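Local atomic coordinates of DMATS type aromatic prenyltransferase (Micromonospora olivasterospora, PDB entry 6ZRY), a protein that probably transfers a dimethylallyl group to the indole ring of tryptophan, as expected of a tryptophan prenyltransferase of the ABBA-barrel type. Residues Q13-C18 and E27-L32; P72-I77 and S134-S139. All blocks are in the same frame, centred on the assembly; numbering follows the deposited sequence.

How the contacts relate
Contact 1 pairs two N-terminal helices, and contact 2 pairs two neighbouring strands of the barrel beneath them. Their centres lie about 10 Å apart, and both segments of contact 1 come before those of contact 2 in the sequence. The joint between them is apolar: Pro28 CB rests 3.6 Å from Phe137 CZ, and Leu14 CD2 is 3.7 Å from Ile77 CD1. The helices therefore pack on the sheet face that carries Leu75, Ile77, Leu135 and Phe137. Arg76 and Val136 point from the other face, and the nearest atoms of the Arg76 side chain and the bound tryptophan are about 7 Å apart. Neither contact supplies a residue of the tryptophan pocket itself.

Contact 1: Q13-C18 and E27-L32; sequences QLARLC and EPRNLL
The guanidinium of Arg29 has the methyl of Ala15 over one face, with CB 4.0 Å above the plane and displaced toward its rim. This is a glancing contact, carried mostly by Arg29 NE and CD. Arg29 bends at its third torsion (chi3 70°), and its NH1 forms a salt bridge with Asp11, one turn before Ala15 on the same helix, so the charged end reaches back over helix 6-21.

Beneath this polar margin, Leu14 does most of the apolar work. Its CG is anti to the backbone N (chi1 -180°), which carries CD2 across to helix 26-36. There CD2 meets backbone as well as side chain: it is 3.3 Å from Pro28 O and 4.0 Å from Pro28 CB. That carbonyl oxygen also accepts the helical bond from Leu32 N. On the next turn, Leu14 CD2 lies 3.8 Å from Leu32 CB. Leu32 CD2 also touches Leu14, against both CB and CD2.

The two segments run nearly antiparallel, at 153°, with axes 9.9 Å apart, forming a helical hairpin laid on the outside of the ABBA barrel. Leu14 and Cys18 also touch Leu75 of strand 71-79, while Leu31 touches Leu135 of strand 131-138.

Farther along helix 6-21, Cys18 has SG anti to the carbonyl carbon, and SG stands 4.0 Å from Pro28 CB, the same carbon that Leu14 CD2 meets.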
loop_
_atom_site.group_PDB
_atom_site.type_symbol
_atom_site.label_atom_id
_atom_site.label_comp_id
_atom_site.label_asym_id
_atom_site.label_seq_id
_atom_site.Cartn_x
_atom_site.Cartn_y
_atom_site.Cartn_z
ATOM N N GLN A 13 -11.428 13.811 -6.104
ATOM C CA GLN A 13 -11.360 12.903 -4.940
ATOM C C GLN A 13 -10.292 13.411 -3.964
ATOM O O GLN A 13 -10.597 13.532 -2.771
ATOM C CB GLN A 13 -11.107 11.481 -5.421
ATOM C CG GLN A 13 -12.265 10.886 -6.189
ATOM C CD GLN A 13 -11.950 9.558 -6.814
ATOM O OE1 GLN A 13 -10.892 9.372 -7.407
ATOM N NE2 GLN A 13 -12.875 8.616 -6.702
ATOM N N LEU A 14 -9.079 13.673 -4.433
ATOM C CA LEU A 14 -7.974 14.106 -3.541
ATOM C C LEU A 14 -8.323 15.449 -2.870
ATOM O O LEU A 14 -8.032 15.605 -1.697
ATOM C CB LEU A 14 -6.670 14.220 -4.320
ATOM C CG LEU A 14 -5.471 14.652 -3.481
ATOM C CD1 LEU A 14 -5.281 13.726 -2.311
ATOM C CD2 LEU A 14 -4.201 14.714 -4.321
ATOM N N ALA A 15 -8.846 16.399 -3.622
ATOM C CA ALA A 15 -9.208 17.749 -3.105
ATOM C C ALA A 15 -10.180 17.591 -1.921
ATOM O O ALA A 15 -9.950 18.200 -0.873
ATOM C CB ALA A 15 -9.787 18.587 -4.215
ATOM N N ARG A 16 -11.195 16.747 -2.070
ATOM C CA ARG A 16 -12.201 16.505 -1.017
ATOM C C ARG A 16 -11.553 15.745 0.145
ATOM O O ARG A 16 -11.834 16.103 1.315
ATOM C CB ARG A 16 -13.431 15.819 -1.614
ATOM C CG ARG A 16 -14.234 16.698 -2.565
ATOM C CD ARG A 16 -15.517 16.021 -2.993
ATOM N NE ARG A 16 -15.266 14.823 -3.772
ATOM C CZ ARG A 16 -15.147 14.772 -5.114
ATOM N NH1 ARG A 16 -14.895 13.614 -5.716
ATOM N NH2 ARG A 16 -15.290 15.872 -5.850
ATOM N N LEU A 17 -10.676 14.782 -0.124
ATOM C CA LEU A 17 -10.044 13.979 0.954
ATOM C C LEU A 17 -9.146 14.888 1.818
ATOM O O LEU A 17 -9.016 14.633 3.060
ATOM C CB LEU A 17 -9.219 12.860 0.319
ATOM C CG LEU A 17 -9.992 11.614 -0.083
ATOM C CD1 LEU A 17 -9.075 10.661 -0.832
ATOM C CD2 LEU A 17 -10.578 10.913 1.142
ATOM N N CYS A 18 -8.484 15.845 1.180
ATOM C CA CYS A 18 -7.575 16.812 1.840
ATOM C C CYS A 18 -8.366 17.621 2.866
ATOM O O CYS A 18 -7.847 17.798 4.000
ATOM C CB CYS A 18 -6.897 17.729 0.835
ATOM S SG CYS A 18 -5.468 16.970 0.047
ATOM N N GLU A 27 -0.039 21.292 -2.827
ATOM C CA GLU A 27 1.116 20.423 -3.112
ATOM C C GLU A 27 0.611 18.994 -3.379
ATOM O O GLU A 27 1.048 18.365 -4.325
ATOM C CB GLU A 27 2.141 20.571 -1.979
ATOM C CG GLU A 27 3.365 19.709 -2.132
ATOM C CD GLU A 27 4.280 20.051 -3.287
ATOM O OE1 GLU A 27 5.261 19.315 -3.481
ATOM O OE2 GLU A 27 4.017 21.038 -3.990
ATOM N N PRO A 28 -0.325 18.420 -2.581
ATOM C CA PRO A 28 -0.853 17.092 -2.894
ATOM C C PRO A 28 -1.444 16.975 -4.305
ATOM O O PRO A 28 -1.197 15.963 -4.986
ATOM C CB PRO A 28 -1.929 16.887 -1.822
ATOM C CG PRO A 28 -1.343 17.641 -0.639
ATOM C CD PRO A 28 -0.826 18.919 -1.286
ATOM N N ARG A 29 -2.188 17.971 -4.733
ATOM C CA ARG A 29 -2.833 17.938 -6.070
ATOM C C ARG A 29 -1.773 18.091 -7.159
ATOM O O ARG A 29 -1.923 17.448 -8.214
ATOM C CB ARG A 29 -3.922 18.994 -6.171
ATOM C CG ARG A 29 -5.076 18.757 -5.227
ATOM C CD ARG A 29 -5.996 19.948 -5.245
ATOM N NE ARG A 29 -6.683 20.019 -6.521
ATOM C CZ ARG A 29 -7.517 20.988 -6.875
ATOM N NH1 ARG A 29 -8.118 20.939 -8.051
ATOM N NH2 ARG A 29 -7.742 22.002 -6.053
ATOM N N ASN A 30 -0.733 18.877 -6.903
ATOM C CA ASN A 30 0.432 19.024 -7.826
ATOM C C ASN A 30 1.162 17.684 -7.926
ATOM O O ASN A 30 1.582 17.316 -9.030
ATOM C CB ASN A 30 1.379 20.143 -7.383
ATOM C CG ASN A 30 0.820 21.518 -7.692
ATOM O OD1 ASN A 30 -0.066 21.653 -8.548
ATOM N ND2 ASN A 30 1.324 22.543 -7.011
ATOM N N LEU A 31 1.301 16.968 -6.806
ATOM C CA LEU A 31 2.067 15.711 -6.788
ATOM C C LEU A 31 1.238 14.623 -7.479
ATOM O O LEU A 31 1.829 13.886 -8.264
ATOM C CB LEU A 31 2.469 15.364 -5.360
ATOM C CG LEU A 31 3.519 16.289 -4.754
ATOM C CD1 LEU A 31 3.705 15.978 -3.291
ATOM C CD2 LEU A 31 4.835 16.188 -5.491
ATOM N N LEU A 32 -0.093 14.570 -7.265
ATOM C CA LEU A 32 -0.944 13.574 -7.955
ATOM C C LEU A 32 -0.851 13.761 -9.477
ATOM O O LEU A 32 -0.738 12.730 -10.192
ATOM C CB LEU A 32 -2.388 13.674 -7.464
ATOM C CG LEU A 32 -3.422 12.841 -8.230
ATOM C CD1 LEU A 32 -3.153 11.324 -8.100
ATOM C CD2 LEU A 32 -4.822 13.182 -7.733
#

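Contact 2: P72-I77 and S134-S139; sequences PPTLRI and SLVFRS
Strands 71-79 and 131-138 are antiparallel neighbours in the barrel sheet of the ABBA fold. Leu75 with Phe137 and Ile77 with Leu135 are hydrogen-bonded pairs flanking the non-hydrogen-bonded pair Arg76 with Val136. All four bonds are well formed (N-H...O angles at least 153°): Phe137 N reaches Leu75 O at 2.7 Å, nearly along the C=O axis (173°), and Leu75 N returns to Phe137 O at 2.9 Å. Ile77 N and Leu135 O, then Leu135 N and Ile77 O, repeat the exchange with donors in the carbonyl planes. Leu135 O also receives a CA-H...O contact from Arg76 CA at 3.1 Å.

The backbones of Thr74 and Arg76 bond instead to Ala66 and Ser64, and those of Ser134 and Val136 to Lys146 and Glu144. Arg76 NE is taken by Ser64 OG, Thr74 OG1 by Asn68 ND2, Ser134 OG by a PEG probably from crystallisation, and Arg138 NH2 by Glu144, whereas the buried Arg138 NE has no partner in the model.

On the helix-facing side, Ile77 CD1 meets the Phe137 ring at its edge, in plane, 3.6 Å from CE2, and Leu75 CG approaches CD2. An alanine at Phe137 would remove this ring and would probably loosen the packing among Leu75, Ile77 and Pro28.

A water links the two segments, donating to Pro73 O at 2.6 Å and accepting from Ser139 N at 3.0 Å.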
loop_
_atom_site.group_PDB
_atom_site.type_symbol
_atom_site.label_atom_id
_atom_site.label_comp_id
_atom_site.label_asym_id
_atom_site.label_seq_id
_atom_site.Cartn_x
_atom_site.Cartn_y
_atom_site.Cartn_z
ATOM N N PRO A 72 -3.988 13.948 13.853
ATOM C CA PRO A 72 -5.012 14.021 12.811
ATOM C C PRO A 72 -4.778 12.902 11.797
ATOM O O PRO A 72 -3.696 12.354 11.755
ATOM C CB PRO A 72 -4.830 15.410 12.191
ATOM C CG PRO A 72 -4.065 16.192 13.254
ATOM C CD PRO A 72 -3.199 15.175 13.952
ATOM N N PRO A 73 -5.767 12.498 10.983
ATOM C CA PRO A 73 -5.557 11.400 10.035
ATOM C C PRO A 73 -4.503 11.715 8.963
ATOM O O PRO A 73 -4.372 12.841 8.564
ATOM C CB PRO A 73 -6.933 11.188 9.383
ATOM C CG PRO A 73 -7.903 11.824 10.369
ATOM C CD PRO A 73 -7.139 12.999 10.951
ATOM N N THR A 74 -3.803 10.686 8.519
ATOM C CA THR A 74 -2.797 10.754 7.459
ATOM C C THR A 74 -3.446 10.291 6.144
ATOM O O THR A 74 -3.988 9.204 6.109
ATOM C CB THR A 74 -1.563 9.938 7.819
ATOM O OG1 THR A 74 -0.998 10.450 9.030
ATOM C CG2 THR A 74 -0.517 9.972 6.731
ATOM N N LEU A 75 -3.335 11.088 5.097
ATOM C CA LEU A 75 -3.857 10.736 3.751
ATOM C C LEU A 75 -2.672 10.262 2.912
ATOM O O LEU A 75 -1.603 10.889 2.975
ATOM C CB LEU A 75 -4.551 11.994 3.219
ATOM C CG LEU A 75 -5.073 12.023 1.793
ATOM C CD1 LEU A 75 -6.035 10.880 1.511
ATOM C CD2 LEU A 75 -5.758 13.365 1.553
ATOM N N ARG A 76 -2.837 9.177 2.173
ATOM C CA ARG A 76 -1.767 8.667 1.290
ATOM C C ARG A 76 -2.347 8.308 -0.078
ATOM O O ARG A 76 -3.556 7.974 -0.171
ATOM C CB ARG A 76 -1.055 7.480 1.936
ATOM C CG ARG A 76 -0.607 7.742 3.366
ATOM C CD ARG A 76 -1.645 7.288 4.398
ATOM N NE ARG A 76 -2.058 5.926 4.094
ATOM C CZ ARG A 76 -1.262 4.839 4.214
ATOM N NH1 ARG A 76 -0.035 4.955 4.693
ATOM N NH2 ARG A 76 -1.714 3.642 3.875
ATOM N N ILE A 77 -1.496 8.393 -1.088
ATOM C CA ILE A 77 -1.768 7.900 -2.450
ATOM C C ILE A 77 -0.685 6.889 -2.759
ATOM O O ILE A 77 0.499 7.275 -2.666
ATOM C CB ILE A 77 -1.742 9.031 -3.490
ATOM C CG1 ILE A 77 -2.844 10.056 -3.249
ATOM C CG2 ILE A 77 -1.830 8.419 -4.868
ATOM C CD1 ILE A 77 -2.649 11.355 -3.981
ATOM N N SER A 134 4.479 5.935 -2.964
ATOM C CA SER A 134 3.470 6.357 -1.953
ATOM C C SER A 134 3.729 7.827 -1.590
ATOM O O SER A 134 4.844 8.147 -1.253
ATOM C CB SER A 134 3.476 5.446 -0.735
ATOM O OG SER A 134 2.472 5.814 0.163
ATOM N N LEU A 135 2.714 8.662 -1.715
ATOM C CA LEU A 135 2.718 10.098 -1.338
ATOM C C LEU A 135 1.994 10.195 -0.009
ATOM O O LEU A 135 0.898 9.621 0.083
ATOM C CB LEU A 135 1.996 10.924 -2.401
ATOM C CG LEU A 135 2.516 10.824 -3.835
ATOM C CD1 LEU A 135 1.574 11.502 -4.800
ATOM C CD2 LEU A 135 3.885 11.419 -3.956
ATOM N N VAL A 136 2.608 10.816 0.997
ATOM C CA VAL A 136 2.065 10.817 2.376
ATOM C C VAL A 136 1.796 12.253 2.802
ATOM O O VAL A 136 2.749 13.025 2.837
ATOM C CB VAL A 136 3.014 10.112 3.340
ATOM C CG1 VAL A 136 2.453 10.081 4.750
ATOM C CG2 VAL A 136 3.377 8.711 2.847
ATOM N N PHE A 137 0.550 12.563 3.140
ATOM C CA PHE A 137 0.060 13.937 3.446
ATOM C C PHE A 137 -0.518 14.003 4.864
ATOM O O PHE A 137 -1.283 13.135 5.265
ATOM C CB PHE A 137 -1.035 14.358 2.464
ATOM C CG PHE A 137 -0.740 14.097 1.013
ATOM C CD1 PHE A 137 0.447 14.513 0.445
ATOM C CD2 PHE A 137 -1.671 13.460 0.202
ATOM C CE1 PHE A 137 0.702 14.294 -0.902
ATOM C CE2 PHE A 137 -1.420 13.259 -1.143
ATOM C CZ PHE A 137 -0.232 13.662 -1.688
ATOM N N ARG A 138 -0.195 15.057 5.589
ATOM C CA ARG A 138 -0.770 15.318 6.937
ATOM C C ARG A 138 -0.956 16.808 7.102
ATOM O O ARG A 138 -0.297 17.565 6.352
ATOM C CB ARG A 138 0.138 14.823 8.060
ATOM C CG ARG A 138 0.881 13.542 7.733
ATOM C CD ARG A 138 1.933 13.220 8.764
ATOM N NE ARG A 138 2.695 12.038 8.395
ATOM C CZ ARG A 138 3.765 11.589 9.050
ATOM N NH1 ARG A 138 4.222 12.229 10.124
ATOM N NH2 ARG A 138 4.379 10.495 8.625
ATOM N N SER A 139 -1.834 17.201 8.031
ATOM C CA SER A 139 -1.893 18.573 8.581
ATOM C C SER A 139 -0.522 18.880 9.191
ATOM O O SER A 139 0.009 18.022 9.914
ATOM C CB SER A 139 -3.032 18.736 9.590
ATOM O OG SER A 139 -2.913 17.795 10.651
HETATM O O HOH W 1 -4.139 15.440 8.698
#